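Local atomic coordinates of C2 toxin component I (Clostridium botulinum, PDB entry 2J3X), a protein that acts as the enzymatic component of the binary C2 toxin, an ADP-ribosyltransferase that transfers ADP-ribose from NAD to actin. Residues 54-59 and 74-79; 172-177 and 183-188; 327-332 and 403-408; 347-352 and 367-372. The protein carries 2 engineered substitutions. All blocks are in the same frame, centred on the assembly; numbering follows the deposited sequence.

Contact 1 of 4, residues 54-59 and 74-79; sequences DNFSTD and DENQNL. Unlike the reference sequence in segment 74-79: Q77 (reference His).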
loop_
_atom_site.group_PDB
_atom_site.type_symbol
_atom_site.label_atom_id
_atom_site.label_comp_id
_atom_site.label_asym_id
_atom_site.label_seq_id
_atom_site.Cartn_x
_atom_site.Cartn_y
_atom_site.Cartn_z
ATOM N N ASP A 54 14.973 1.150 -0.272
ATOM C CA ASP A 54 13.623 0.583 -0.126
ATOM C C ASP A 54 12.659 1.658 0.358
ATOM O O ASP A 54 11.558 1.787 -0.158
ATOM C CB ASP A 54 13.594 -0.629 0.862
ATOM C CG ASP A 54 14.015 -1.967 0.181
ATOM O OD1 ASP A 54 13.957 -2.080 -1.049
ATOM O OD2 ASP A 54 14.354 -2.935 0.892
ATOM N N ASN A 55 13.075 2.418 1.369
ATOM C CA ASN A 55 12.212 3.504 1.873
ATOM C C ASN A 55 11.968 4.556 0.812
ATOM O O ASN A 55 10.854 5.049 0.645
ATOM C CB ASN A 55 12.900 4.138 3.081
ATOM C CG ASN A 55 12.784 3.295 4.331
ATOM O OD1 ASN A 55 11.967 2.380 4.430
ATOM N ND2 ASN A 55 13.576 3.647 5.330
ATOM N N PHE A 56 13.008 4.906 0.070
ATOM C CA PHE A 56 12.889 5.876 -1.016
ATOM C C PHE A 56 11.904 5.351 -2.089
ATOM O O PHE A 56 11.110 6.114 -2.644
ATOM C CB PHE A 56 14.277 6.190 -1.601
ATOM C CG PHE A 56 14.276 7.356 -2.567
ATOM C CD1 PHE A 56 14.297 8.670 -2.105
ATOM C CD2 PHE A 56 14.153 7.123 -3.930
ATOM C CE1 PHE A 56 14.265 9.758 -3.009
ATOM C CE2 PHE A 56 14.098 8.194 -4.828
ATOM C CZ PHE A 56 14.168 9.501 -4.388
ATOM N N SER A 57 12.001 4.069 -2.425
ATOM C CA SER A 57 11.120 3.486 -3.442
ATOM C C SER A 57 9.654 3.540 -3.019
ATOM O O SER A 57 8.739 3.620 -3.865
ATOM C CB SER A 57 11.556 2.042 -3.823
ATOM O OG SER A 57 11.168 1.081 -2.808
ATOM N N THR A 58 9.406 3.516 -1.696
ATOM C CA THR A 58 8.029 3.693 -1.170
ATOM C C THR A 58 7.635 5.175 -1.255
ATOM O O THR A 58 6.532 5.498 -1.693
ATOM C CB THR A 58 8.017 3.234 0.273
ATOM O OG1 THR A 58 8.255 1.807 0.289
ATOM C CG2 THR A 58 6.663 3.518 0.940
ATOM N N ASP A 59 8.523 6.052 -0.765
ATOM C CA ASP A 59 8.263 7.500 -0.758
ATOM C C ASP A 59 7.773 8.050 -2.102
ATOM O O ASP A 59 6.814 8.837 -2.158
ATOM C CB ASP A 59 9.559 8.266 -0.412
ATOM C CG ASP A 59 10.079 7.949 0.972
ATOM O OD1 ASP A 59 9.351 7.413 1.818
ATOM O OD2 ASP A 59 11.290 8.209 1.167
ATOM N N ASP A 74 16.845 17.235 -11.795
ATOM C CA ASP A 74 17.976 17.385 -10.856
ATOM C C ASP A 74 18.977 16.233 -10.809
ATOM O O ASP A 74 19.914 16.232 -9.968
ATOM C CB ASP A 74 17.472 17.694 -9.452
ATOM C CG ASP A 74 16.752 19.031 -9.378
ATOM O OD1 ASP A 74 16.910 19.857 -10.296
ATOM O OD2 ASP A 74 16.017 19.258 -8.384
ATOM N N GLU A 75 18.803 15.237 -11.684
ATOM C CA GLU A 75 19.699 14.083 -11.691
ATOM C C GLU A 75 19.773 13.374 -10.330
ATOM O O GLU A 75 20.864 13.010 -9.852
ATOM C CB GLU A 75 21.120 14.503 -12.113
ATOM C CG GLU A 75 21.173 15.400 -13.328
ATOM C CD GLU A 75 21.160 14.589 -14.573
ATOM O OE1 GLU A 75 20.375 13.618 -14.608
ATOM O OE2 GLU A 75 21.942 14.889 -15.492
ATOM N N ASN A 76 18.624 13.194 -9.692
ATOM C CA ASN A 76 18.581 12.565 -8.396
ATOM C C ASN A 76 19.021 11.103 -8.479
ATOM O O ASN A 76 18.347 10.283 -9.139
ATOM C CB ASN A 76 17.180 12.702 -7.817
ATOM C CG ASN A 76 17.081 12.144 -6.398
ATOM O OD1 ASN A 76 17.128 10.934 -6.204
ATOM N ND2 ASN A 76 17.052 13.027 -5.404
ATOM N N GLN A 77 20.107 10.769 -7.779
ATOM C CA GLN A 77 20.693 9.436 -7.870
ATOM C C GLN A 77 19.833 8.428 -7.150
ATOM O O GLN A 77 19.814 7.243 -7.562
ATOM C CB GLN A 77 22.144 9.391 -7.336
ATOM C CG GLN A 77 23.161 10.169 -8.286
ATOM C CD GLN A 77 23.050 9.787 -9.764
ATOM O OE1 GLN A 77 23.189 8.602 -10.139
ATOM N NE2 GLN A 77 22.795 10.800 -10.624
ATOM N N ASN A 78 19.148 8.843 -6.079
ATOM C CA ASN A 78 18.254 7.854 -5.400
ATOM C C ASN A 78 17.179 7.388 -6.393
ATOM O O ASN A 78 16.931 6.176 -6.510
ATOM C CB ASN A 78 17.631 8.446 -4.157
ATOM C CG ASN A 78 18.638 8.589 -3.021
ATOM O OD1 ASN A 78 19.669 7.930 -3.025
ATOM N ND2 ASN A 78 18.316 9.433 -2.038
ATOM N N LEU A 79 16.585 8.329 -7.133
ATOM C CA LEU A 79 15.499 7.937 -8.052
ATOM C C LEU A 79 16.070 7.116 -9.200
ATOM O O LEU A 79 15.473 6.114 -9.613
ATOM C CB LEU A 79 14.750 9.188 -8.551
ATOM C CG LEU A 79 13.716 8.955 -9.626
ATOM C CD1 LEU A 79 12.532 8.068 -9.040
ATOM C CD2 LEU A 79 13.155 10.313 -10.073
#
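The backbones come nearest at F56 and N78, whose CA atoms are 7.2 Å apart, and every contact from helix 47-59 is made by F56. With CG trans to the backbone N (chi1 -170°), its ring extends across the gap. N78 CB sits 3.5 Å from the centroid of the F56 ring and only 7° off its normal, which defines a CH-pi contact over the centre of a face. The outer corner of the ring meets backbone as well, F56 CE2 lying 3.4 Å from L79 N, and the same corner packs on L79 CB. F56 CZ passes 3.8 Å from N76 OD1, with the ring and the N76 amide planes nearly parallel (7° apart), the two groups sliding past each other. This amide oxygen is held by L79 N, the N-H of L79 pointing to N76 OD1 over 2.8 Å. Beyond the pair, M71, V82 and I409 also pack on F56, while N78 OD1 is bonded to K52 NZ. E75 closes helix 65-73 with a Schellman motif and N76 then serves as N-cap of helix 77-90: a tight helix-to-helix junction, with an aromatic residue packed against the capped end.

Contact 2 of 4, residues 172-177 and 183-188; sequences FDYGVL and VSLLLN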
loop_
_atom_site.group_PDB
_atom_site.type_symbol
_atom_site.label_atom_id
_atom_site.label_comp_id
_atom_site.label_asym_id
_atom_site.label_seq_id
_atom_site.Cartn_x
_atom_site.Cartn_y
_atom_site.Cartn_z
ATOM N N PHE A 172 8.066 -14.893 -12.737
ATOM C CA PHE A 172 8.177 -13.580 -12.065
ATOM C C PHE A 172 9.589 -13.026 -12.142
ATOM O O PHE A 172 10.544 -13.763 -12.114
ATOM C CB PHE A 172 7.792 -13.712 -10.605
ATOM C CG PHE A 172 6.347 -13.573 -10.335
ATOM C CD1 PHE A 172 5.394 -14.107 -11.212
ATOM C CD2 PHE A 172 5.926 -12.990 -9.147
ATOM C CE1 PHE A 172 4.030 -14.033 -10.908
ATOM C CE2 PHE A 172 4.563 -12.933 -8.841
ATOM C CZ PHE A 172 3.638 -13.439 -9.728
ATOM N N ASP A 173 9.723 -11.695 -12.263
ATOM C CA ASP A 173 11.025 -11.043 -12.345
ATOM C C ASP A 173 11.710 -11.193 -11.022
ATOM O O ASP A 173 11.054 -11.192 -9.960
ATOM C CB ASP A 173 10.863 -9.528 -12.577
ATOM C CG ASP A 173 10.132 -9.201 -13.866
ATOM O OD1 ASP A 173 10.159 -9.986 -14.830
ATOM O OD2 ASP A 173 9.476 -8.142 -13.907
ATOM N N TYR A 174 13.032 -11.307 -11.057
ATOM C CA TYR A 174 13.815 -11.453 -9.840
ATOM C C TYR A 174 15.262 -11.122 -10.007
ATOM O O TYR A 174 15.820 -11.238 -11.106
ATOM C CB TYR A 174 13.706 -12.860 -9.220
ATOM C CG TYR A 174 14.588 -13.889 -9.925
ATOM C CD1 TYR A 174 14.249 -14.335 -11.197
ATOM C CD2 TYR A 174 15.726 -14.437 -9.290
ATOM C CE1 TYR A 174 15.051 -15.295 -11.881
ATOM C CE2 TYR A 174 16.541 -15.406 -9.940
ATOM C CZ TYR A 174 16.188 -15.812 -11.231
ATOM O OH TYR A 174 16.937 -16.771 -11.876
ATOM N N GLY A 175 15.863 -10.748 -8.884
ATOM C CA GLY A 175 17.270 -10.584 -8.728
ATOM C C GLY A 175 17.678 -11.445 -7.571
ATOM O O GLY A 175 16.816 -12.034 -6.886
ATOM N N VAL A 176 18.981 -11.553 -7.379
ATOM C CA VAL A 176 19.533 -12.313 -6.255
ATOM C C VAL A 176 20.498 -11.459 -5.494
ATOM O O VAL A 176 21.375 -10.790 -6.082
ATOM C CB VAL A 176 20.208 -13.650 -6.715
ATOM C CG1 VAL A 176 20.848 -14.353 -5.482
ATOM C CG2 VAL A 176 19.135 -14.554 -7.376
ATOM N N LEU A 177 20.340 -11.479 -4.168
ATOM C CA LEU A 177 21.227 -10.762 -3.300
ATOM C C LEU A 177 21.828 -11.705 -2.277
ATOM O O LEU A 177 21.173 -12.648 -1.865
ATOM C CB LEU A 177 20.416 -9.722 -2.543
ATOM C CG LEU A 177 19.744 -8.593 -3.335
ATOM C CD1 LEU A 177 19.086 -7.676 -2.305
ATOM C CD2 LEU A 177 20.743 -7.835 -4.261
ATOM N N VAL A 183 20.920 -15.617 1.757
ATOM C CA VAL A 183 20.723 -15.503 0.328
ATOM C C VAL A 183 19.256 -15.139 0.109
ATOM O O VAL A 183 18.386 -15.747 0.731
ATOM C CB VAL A 183 21.048 -16.861 -0.360
ATOM C CG1 VAL A 183 21.028 -16.701 -1.892
ATOM C CG2 VAL A 183 22.400 -17.368 0.121
ATOM N N SER A 184 18.979 -14.185 -0.779
ATOM C CA SER A 184 17.598 -13.726 -0.984
ATOM C C SER A 184 17.310 -13.426 -2.446
ATOM O O SER A 184 18.205 -13.038 -3.223
ATOM C CB SER A 184 17.299 -12.436 -0.172
ATOM O OG SER A 184 17.538 -12.634 1.202
ATOM N N LEU A 185 16.073 -13.609 -2.829
ATOM C CA LEU A 185 15.639 -13.028 -4.120
ATOM C C LEU A 185 15.186 -11.595 -3.841
ATOM O O LEU A 185 14.750 -11.280 -2.739
ATOM C CB LEU A 185 14.468 -13.767 -4.746
ATOM C CG LEU A 185 14.553 -15.308 -4.869
ATOM C CD1 LEU A 185 13.429 -15.880 -5.652
ATOM C CD2 LEU A 185 15.925 -15.693 -5.500
ATOM N N LEU A 186 15.255 -10.768 -4.869
ATOM C CA LEU A 186 14.703 -9.429 -4.811
ATOM C C LEU A 186 13.593 -9.431 -5.846
ATOM O O LEU A 186 13.824 -9.828 -6.999
ATOM C CB LEU A 186 15.800 -8.410 -5.198
ATOM C CG LEU A 186 15.302 -6.964 -4.986
ATOM C CD1 LEU A 186 15.032 -6.688 -3.518
ATOM C CD2 LEU A 186 16.342 -6.009 -5.541
ATOM N N LEU A 187 12.395 -8.985 -5.473
ATOM C CA LEU A 187 11.282 -8.955 -6.432
ATOM C C LEU A 187 10.767 -7.507 -6.560
ATOM O O LEU A 187 11.137 -6.657 -5.745
ATOM C CB LEU A 187 10.128 -9.888 -6.011
ATOM C CG LEU A 187 10.519 -11.270 -5.501
ATOM C CD1 LEU A 187 9.223 -11.942 -5.017
ATOM C CD2 LEU A 187 11.143 -12.089 -6.612
ATOM N N ASN A 188 9.958 -7.256 -7.590
ATOM C CA ASN A 188 9.457 -5.928 -7.922
ATOM C C ASN A 188 8.728 -5.289 -6.741
ATOM O O ASN A 188 8.207 -5.969 -5.817
ATOM C CB ASN A 188 8.449 -6.069 -9.075
ATOM C CG ASN A 188 9.129 -6.311 -10.405
ATOM O OD1 ASN A 188 10.296 -5.963 -10.559
ATOM N ND2 ASN A 188 8.379 -6.779 -11.385
HETATM O O HOH W 1 9.077 -9.472 -9.335
HETATM O O HOH W 2 20.365 -12.059 1.472
#
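G175 and L186 bond to each other twice, through G175 N to L186 O at 2.9 Å and L186 N to G175 O at 2.8 Å. The two bonds differ in geometry: G175 N lies in the carbonyl plane of L186, whereas L186 N stands 55° out of the G175 plane, not on a lone pair. L177 and S184 form the next hydrogen-bonded pair, and L177 N to S184 O is almost straight, with an angle of 174° at the hydrogen. Between these pairs V176 faces L185 as a non-hydrogen-bonded pair, their branches meeting at V176 CG2 and L185 CD2, 3.9 Å apart. L187 CD2 fills the next position on that side, 3.7 Å from Y174 CB. Beyond the G175-L186 pair, N188 ND2 donates to D173 OD2 over 3.1 Å, arriving on the anti side of the carboxylate with the amide plane turned 72° from it. A water extends the pairing here, donating to D173 O and accepting from N188 N. Farther out, Y174 OH bonds to E25 OE1, fixing the far end of the ring. The hairpin closes one edge of the eight-stranded sheet: 183-187 pairs with 147-150, helix 15-30 covers V176, V183 and L185, and helix 77-90 packs on D173, L186 and N188.

Contact 3 of 4, residues 327-332 and 403-408; sequences QKLNEF and ITPITS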
loop_
_atom_site.group_PDB
_atom_site.type_symbol
_atom_site.label_atom_id
_atom_site.label_comp_id
_atom_site.label_asym_id
_atom_site.label_seq_id
_atom_site.Cartn_x
_atom_site.Cartn_y
_atom_site.Cartn_z
ATOM N N GLN A 327 7.804 8.992 18.172
ATOM C CA GLN A 327 6.807 8.868 19.252
ATOM C C GLN A 327 5.428 9.222 18.720
ATOM O O GLN A 327 4.425 8.561 19.032
ATOM C CB GLN A 327 7.136 9.809 20.440
ATOM C CG GLN A 327 8.391 9.446 21.236
ATOM C CD GLN A 327 8.849 10.560 22.226
ATOM O OE1 GLN A 327 8.307 11.683 22.258
ATOM N NE2 GLN A 327 9.886 10.249 23.012
ATOM N N LYS A 328 5.358 10.298 17.938
ATOM C CA LYS A 328 4.059 10.693 17.407
ATOM C C LYS A 328 3.537 9.632 16.408
ATOM O O LYS A 328 2.335 9.343 16.362
ATOM C CB LYS A 328 4.139 12.043 16.654
ATOM C CG LYS A 328 4.206 13.263 17.566
ATOM C CD LYS A 328 4.138 14.521 16.675
ATOM C CE LYS A 328 3.931 15.799 17.529
ATOM N NZ LYS A 328 5.103 16.048 18.427
ATOM N N LEU A 329 4.432 9.126 15.561
ATOM C CA LEU A 329 4.032 8.119 14.578
ATOM C C LEU A 329 3.500 6.907 15.339
ATOM O O LEU A 329 2.455 6.381 14.993
ATOM C CB LEU A 329 5.212 7.717 13.715
ATOM C CG LEU A 329 5.608 8.763 12.641
ATOM C CD1 LEU A 329 6.946 8.351 12.012
ATOM C CD2 LEU A 329 4.510 8.802 11.509
ATOM N N ASN A 330 4.208 6.462 16.374
ATOM C CA ASN A 330 3.748 5.286 17.128
ATOM C C ASN A 330 2.434 5.500 17.817
ATOM O O ASN A 330 1.574 4.590 17.830
ATOM C CB ASN A 330 4.805 4.780 18.128
ATOM C CG ASN A 330 6.065 4.227 17.430
ATOM O OD1 ASN A 330 6.013 3.733 16.301
ATOM N ND2 ASN A 330 7.212 4.328 18.114
ATOM N N GLU A 331 2.259 6.700 18.389
ATOM C CA GLU A 331 1.010 7.003 19.039
ATOM C C GLU A 331 -0.140 6.912 18.041
ATOM O O GLU A 331 -1.180 6.316 18.320
ATOM C CB GLU A 331 1.063 8.422 19.630
ATOM C CG GLU A 331 1.941 8.462 20.895
ATOM C CD GLU A 331 2.436 9.870 21.210
ATOM O OE1 GLU A 331 1.973 10.834 20.550
ATOM O OE2 GLU A 331 3.296 9.988 22.123
ATOM N N PHE A 332 0.044 7.558 16.899
ATOM C CA PHE A 332 -1.021 7.623 15.901
ATOM C C PHE A 332 -1.354 6.228 15.337
ATOM O O PHE A 332 -2.523 5.896 15.187
ATOM C CB PHE A 332 -0.628 8.582 14.741
ATOM C CG PHE A 332 -1.698 8.715 13.702
ATOM C CD1 PHE A 332 -2.738 9.651 13.886
ATOM C CD2 PHE A 332 -1.668 7.931 12.523
ATOM C CE1 PHE A 332 -3.753 9.789 12.949
ATOM C CE2 PHE A 332 -2.699 8.069 11.548
ATOM C CZ PHE A 332 -3.764 8.959 11.773
ATOM N N ILE A 403 -1.307 1.275 8.976
ATOM C CA ILE A 403 -0.861 2.638 8.774
ATOM C C ILE A 403 0.623 2.562 8.681
ATOM O O ILE A 403 1.321 2.085 9.602
ATOM C CB ILE A 403 -1.264 3.575 9.974
ATOM C CG1 ILE A 403 -2.770 3.632 10.090
ATOM C CG2 ILE A 403 -0.733 5.022 9.708
ATOM C CD1 ILE A 403 -3.238 4.113 11.504
ATOM N N THR A 404 1.129 3.043 7.549
ATOM C CA THR A 404 2.545 2.972 7.226
ATOM C C THR A 404 3.195 4.364 7.134
ATOM O O THR A 404 2.784 5.160 6.300
ATOM C CB THR A 404 2.699 2.304 5.837
ATOM O OG1 THR A 404 2.147 0.959 5.925
ATOM C CG2 THR A 404 4.175 2.179 5.535
ATOM N N PRO A 405 4.219 4.640 7.948
ATOM C CA PRO A 405 4.873 5.996 7.814
ATOM C C PRO A 405 5.732 6.067 6.547
ATOM O O PRO A 405 6.366 5.058 6.166
ATOM C CB PRO A 405 5.839 6.054 9.027
ATOM C CG PRO A 405 5.548 4.847 9.836
ATOM C CD PRO A 405 4.862 3.808 8.963
ATOM N N ILE A 406 5.809 7.249 5.937
ATOM C CA ILE A 406 6.655 7.450 4.783
ATOM C C ILE A 406 7.237 8.833 4.861
ATOM O O ILE A 406 6.817 9.644 5.706
ATOM C CB ILE A 406 5.850 7.346 3.465
ATOM C CG1 ILE A 406 4.766 8.462 3.376
ATOM C CG2 ILE A 406 5.202 5.941 3.308
ATOM C CD1 ILE A 406 4.250 8.697 1.944
ATOM N N THR A 407 8.155 9.127 3.956
ATOM C CA THR A 407 8.621 10.490 3.841
ATOM C C THR A 407 8.301 10.940 2.439
ATOM O O THR A 407 9.025 10.525 1.511
ATOM C CB THR A 407 10.162 10.535 4.029
ATOM O OG1 THR A 407 10.535 9.954 5.290
ATOM C CG2 THR A 407 10.688 11.956 3.924
ATOM N N SER A 408 7.291 11.815 2.263
ATOM C CA SER A 408 6.889 12.252 0.907
ATOM C C SER A 408 7.808 13.386 0.431
ATOM O O SER A 408 8.241 14.231 1.244
ATOM C CB SER A 408 5.462 12.744 0.889
ATOM O OG SER A 408 4.978 13.066 -0.430
#
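Helix 326-336 lies against the mixed sheet of the second ADP-ribosyltransferase-family region, and here it meets strand 397-411 through L329 and F332 on the helix, I403 and P405 on the strand. The two helix residues are three apart, hence on one side of the helix, and the two strand residues are two apart, hence on one face of the sheet; T404 and I406 between and beyond them point away. L329 straddles the proline ring carbon: both methyls, CD1 and CD2, stand 3.9 Å from P405 CB, a fork that closes on one atom. F332 is reached differently. F332 CG lies opposite the backbone N (chi1 -179°), and this carries the ring over to the strand although the side chain does not start out in that direction. I403 CD1 approaches F332 CE2 to 4.0 Å, with the two side chains crossing at about a right angle. The second branch of the isoleucine shares the work, since I403 CG2 is 4.1 Å from the same F332 CE2. No hydrogen bond spans the contact, and just 172 Å² is buried in total between the segments, so the evidence is of apolar packing at two points. Other residues complete the layer: W336 stacks on F332, F306 meets it edge-to-face, and V419 on strand 414-426 touches both L329 and I403. This is helix-on-sheet packing, built from aliphatic branches and an aromatic cluster.

Contact 4 of 4, residues 347-352 and 367-372; sequences SSTSLK and LRLSEG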
loop_
_atom_site.group_PDB
_atom_site.type_symbol
_atom_site.label_atom_id
_atom_site.label_comp_id
_atom_site.label_asym_id
_atom_site.label_seq_id
_atom_site.Cartn_x
_atom_site.Cartn_y
_atom_site.Cartn_z
ATOM N N SER A 347 -18.152 11.310 -1.015
ATOM C CA SER A 347 -16.755 11.686 -0.813
ATOM C C SER A 347 -15.927 11.405 -2.047
ATOM O O SER A 347 -16.153 10.385 -2.722
ATOM C CB SER A 347 -16.149 11.039 0.438
ATOM O OG SER A 347 -16.149 9.624 0.377
ATOM N N SER A 348 -15.026 12.340 -2.360
ATOM C CA SER A 348 -14.165 12.217 -3.527
ATOM C C SER A 348 -12.874 11.463 -3.193
ATOM O O SER A 348 -12.238 11.638 -2.129
ATOM C CB SER A 348 -13.815 13.594 -4.099
ATOM O OG SER A 348 -13.047 14.231 -3.148
ATOM N N THR A 349 -12.475 10.624 -4.155
ATOM C CA THR A 349 -11.190 9.917 -4.102
ATOM C C THR A 349 -10.628 10.072 -5.490
ATOM O O THR A 349 -11.337 10.517 -6.401
ATOM C CB THR A 349 -11.389 8.374 -3.828
ATOM O OG1 THR A 349 -12.022 7.769 -4.980
ATOM C CG2 THR A 349 -12.238 8.123 -2.575
ATOM N N SER A 350 -9.343 9.791 -5.650
ATOM C CA SER A 350 -8.736 9.822 -6.991
ATOM C C SER A 350 -7.940 8.568 -7.221
ATOM O O SER A 350 -7.378 7.993 -6.263
ATOM C CB SER A 350 -7.772 11.023 -7.095
ATOM O OG SER A 350 -7.146 11.031 -8.385
ATOM N N LEU A 351 -7.815 8.123 -8.486
ATOM C CA LEU A 351 -6.817 7.078 -8.692
ATOM C C LEU A 351 -5.368 7.526 -8.546
ATOM O O LEU A 351 -4.445 6.689 -8.459
ATOM C CB LEU A 351 -7.049 6.383 -10.094
ATOM C CG LEU A 351 -8.343 5.584 -10.264
ATOM C CD1 LEU A 351 -8.233 4.795 -11.592
ATOM C CD2 LEU A 351 -8.563 4.553 -9.114
ATOM N N LYS A 352 -5.134 8.853 -8.543
ATOM C CA LYS A 352 -3.816 9.377 -8.302
ATOM C C LYS A 352 -3.556 9.563 -6.808
ATOM O O LYS A 352 -4.371 10.234 -6.140
ATOM C CB LYS A 352 -3.624 10.726 -9.023
ATOM C CG LYS A 352 -3.582 10.605 -10.529
ATOM C CD LYS A 352 -3.089 11.917 -11.147
ATOM C CE LYS A 352 -4.193 12.871 -11.209
ATOM N NZ LYS A 352 -3.938 13.992 -12.224
ATOM N N LEU A 367 -7.614 3.626 0.013
ATOM C CA LEU A 367 -8.924 3.011 0.243
ATOM C C LEU A 367 -9.078 1.833 -0.705
ATOM O O LEU A 367 -8.952 2.011 -1.905
ATOM C CB LEU A 367 -10.073 4.007 -0.095
ATOM C CG LEU A 367 -9.979 5.255 0.800
ATOM C CD1 LEU A 367 -10.995 6.289 0.346
ATOM C CD2 LEU A 367 -10.201 4.844 2.269
ATOM N N ARG A 368 -9.377 0.655 -0.179
ATOM C CA ARG A 368 -9.749 -0.447 -1.059
ATOM C C ARG A 368 -11.206 -0.308 -1.466
ATOM O O ARG A 368 -12.107 -0.385 -0.621
ATOM C CB ARG A 368 -9.467 -1.802 -0.358
ATOM C CG ARG A 368 -9.944 -3.037 -1.249
ATOM C CD ARG A 368 -9.784 -4.344 -0.414
ATOM N NE ARG A 368 -8.385 -4.426 0.047
ATOM C CZ ARG A 368 -7.958 -4.927 1.222
ATOM N NH1 ARG A 368 -8.807 -5.407 2.099
ATOM N NH2 ARG A 368 -6.642 -4.892 1.538
ATOM N N LEU A 369 -11.442 -0.113 -2.762
ATOM C CA LEU A 369 -12.809 -0.039 -3.266
ATOM C C LEU A 369 -13.157 -1.409 -3.760
ATOM O O LEU A 369 -12.629 -1.822 -4.763
ATOM C CB LEU A 369 -12.902 0.983 -4.427
ATOM C CG LEU A 369 -12.401 2.406 -4.025
ATOM C CD1 LEU A 369 -12.648 3.430 -5.201
ATOM C CD2 LEU A 369 -13.017 2.907 -2.688
ATOM N N SER A 370 -14.035 -2.121 -3.056
ATOM C CA SER A 370 -14.284 -3.511 -3.402
ATOM C C SER A 370 -15.311 -3.610 -4.535
ATOM O O SER A 370 -16.176 -2.750 -4.682
ATOM C CB SER A 370 -14.825 -4.254 -2.152
ATOM O OG SER A 370 -13.829 -4.316 -1.117
ATOM N N GLU A 371 -15.271 -4.712 -5.296
ATOM C CA GLU A 371 -16.273 -4.909 -6.320
ATOM C C GLU A 371 -17.711 -4.698 -5.801
ATOM O O GLU A 371 -18.113 -5.366 -4.830
ATOM C CB GLU A 371 -16.165 -6.330 -6.945
ATOM C CG GLU A 371 -17.250 -6.555 -7.987
ATOM C CD GLU A 371 -17.301 -7.953 -8.618
ATOM O OE1 GLU A 371 -16.238 -8.543 -8.747
ATOM O OE2 GLU A 371 -18.451 -8.411 -8.938
ATOM N N GLY A 372 -18.506 -3.848 -6.451
ATOM C CA GLY A 372 -19.896 -3.720 -6.088
ATOM C C GLY A 372 -20.066 -2.468 -5.224
ATOM O O GLY A 372 -21.202 -2.087 -4.938
#
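S347 and the residues after it form strand 347-350, edge strand of a small antiparallel sheet, and T349 is its point of contact with L367 and L369 on strand 363-369. The run S348, T349, S350 matches the Ser-Thr-Ser motif of ADP-ribosyltransferase toxins, which in relatives lies at the NAD site; its role here is inferred from that likeness. The S348 carbonyl oxygen accepts from R299 NH1. T349 points toward L367, though their CA atoms remain 8.5 Å apart, too far for strand pairing, so the meeting is by side chains. Its methyl, T349 CG2, touches L367 CD1 at 3.7 Å, the two side chains passing at a slant. Rotation about CA-CB (chi1 68°) sets T349 OG1 between the backbone N and the carbonyl carbon, on the L369 side: T349 OG1 is 4.4 Å from L369 CD1, a looser approach. The hydroxyl's hydrogen bond is to I390 O, which ties the polar branch to the neighbouring strand while the methyl takes the apolar contact. A297, on strand 295-301, is touched by both T349 and L369 and so bridges the two segments. The three residues that meet are all buried, yet the segments cover just 103 Å² of each other in total and no hydrogen bond crosses between them. Finally, K352 N donates to S350 OG over 3.0 Å with a 158° angle, the ST turn that ends the strand.

Contacts 1 and 2 come first along the chain, in the first of its two ADP-ribosyltransferase-like regions, their centres 19 Å apart. Contacts 3 and 4 follow in the second region, with contact 4 nested inside the loop that contact 3 closes. Those two have centres 23 Å apart and reach the same five-stranded sheet, through strands 397-411 and 363-369. Contact 1 and contact 3 touch directly: D59 OD1 is 3.0 Å from T407 N, a probable hydrogen bond, and T58 CG2 packs on I406 CG2. Helix 47-59 thus links the two regions. Contacts 2 and 4 lie on opposite sides of the chain centre, with centres 31 Å apart.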